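Local coordinates for protein VP2 (Primate bocaparvovirus 1, PDB 7L0Y) that forms the shell of the human bocavirus virion, sixty copies of the capsid protein self-assembling into a T=1 icosahedral capsid, at residues 286-289 with 290-293. Residues are numbered along the deposited sequence; the frame is centred on the assembly and turned at random.
Sequences VGPQ and SSDT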
loop_
_atom_site.group_PDB
_atom_site.type_symbol
_atom_site.label_atom_id
_atom_site.label_comp_id
_atom_site.label_asym_id
_atom_site.label_seq_id
_atom_site.Cartn_x
_atom_site.Cartn_y
_atom_site.Cartn_z
ATOM N N VAL A 286 79.527 -46.181 86.353
ATOM C CA VAL A 286 79.815 -46.140 87.780
ATOM C C VAL A 286 78.854 -47.072 88.498
ATOM O O VAL A 286 77.704 -47.228 88.078
ATOM C CB VAL A 286 79.684 -44.711 88.343
ATOM C CG1 VAL A 286 79.931 -44.684 89.834
ATOM C CG2 VAL A 286 80.604 -43.764 87.640
ATOM N N GLY A 287 79.329 -47.691 89.575
ATOM C CA GLY A 287 78.464 -48.215 90.601
ATOM C C GLY A 287 77.745 -49.482 90.214
ATOM O O GLY A 287 77.861 -49.977 89.092
ATOM N N PRO A 288 76.975 -50.024 91.152
ATOM C CA PRO A 288 76.296 -51.297 90.916
ATOM C C PRO A 288 75.133 -51.145 89.952
ATOM O O PRO A 288 74.673 -50.043 89.654
ATOM C CB PRO A 288 75.810 -51.694 92.309
ATOM C CG PRO A 288 75.607 -50.395 92.998
ATOM C CD PRO A 288 76.683 -49.482 92.489
ATOM N N GLN A 289 74.659 -52.295 89.462
ATOM C CA GLN A 289 73.521 -52.319 88.548
ATOM C C GLN A 289 72.314 -51.578 89.109
ATOM O O GLN A 289 71.455 -51.128 88.345
ATOM C CB GLN A 289 73.115 -53.761 88.248
ATOM C CG GLN A 289 74.080 -54.610 87.441
ATOM C CD GLN A 289 74.229 -54.150 86.011
ATOM O OE1 GLN A 289 75.298 -53.729 85.589
ATOM N NE2 GLN A 289 73.136 -54.180 85.272
ATOM N N SER A 290 72.221 -51.452 90.432
ATOM C CA SER A 290 71.007 -50.915 91.035
ATOM C C SER A 290 70.855 -49.424 90.790
ATOM O O SER A 290 69.731 -48.932 90.680
ATOM C CB SER A 290 70.995 -51.199 92.535
ATOM O OG SER A 290 72.051 -50.522 93.188
ATOM N N SER A 291 71.953 -48.691 90.700
ATOM C CA SER A 291 71.891 -47.246 90.568
ATOM C C SER A 291 71.761 -46.859 89.098
ATOM O O SER A 291 71.561 -47.702 88.222
ATOM C CB SER A 291 73.120 -46.610 91.205
ATOM O OG SER A 291 74.288 -47.007 90.515
ATOM N N ASP A 292 71.879 -45.565 88.816
ATOM C CA ASP A 292 71.943 -45.071 87.448
ATOM C C ASP A 292 73.412 -44.989 87.066
ATOM O O ASP A 292 74.156 -44.161 87.595
ATOM C CB ASP A 292 71.241 -43.722 87.333
ATOM C CG ASP A 292 71.239 -43.182 85.923
ATOM O OD1 ASP A 292 70.782 -43.887 85.002
ATOM O OD2 ASP A 292 71.650 -42.027 85.736
ATOM N N THR A 293 73.829 -45.862 86.156
ATOM C CA THR A 293 75.235 -46.158 85.939
ATOM C C THR A 293 75.834 -45.405 84.763
ATOM O O THR A 293 77.031 -45.543 84.511
ATOM C CB THR A 293 75.415 -47.659 85.739
ATOM O OG1 THR A 293 74.703 -48.066 84.567
ATOM C CG2 THR A 293 74.856 -48.406 86.925
#
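T293 is the side chain to follow where the chain turns back on itself from V286 to T293. Its CB lies 3.3 Å from V286 O, and T293 CA makes a bent CA-H...O contact to the same oxygen. From CB, a chi1 of 62° sends OG1 one way and turns the methyl, CG2, back toward two carbonyls, where it touches P288 O at 3.2 Å and, in a quite different direction, V286 O at 3.3 Å. The other branch, OG1, hydrogen-bonds to Q250 of a neighbouring subunit and weakly to R285 of its own chain.

The bend itself is a type I beta turn, P288 to S291. P288 O takes both donors of S291: N comes from above the carbonyl plane at 3.2 Å (N-H...O 151°), while OG approaches P288 O within that plane, also at 3.2 Å. A chi1 of 64° is what turns S291 OG back to that oxygen. S290 OG rests 3.6 Å from CG of the P288 ring. Farther back, V286 N hydrogen-bonds to T293 O at 3.2 Å and closes the loop.

The turn lies within the loop between strand 279-280 and strand 296-300, at a capsid subunit interface. Q289 OE1 hydrogen-bonds to S261, which begins strand 261-264 of the neighbouring subunit, and I252, at the end of that subunit's strand 249-252, packs against both Q289 and T293, so the loop leans on two strands of the next subunit.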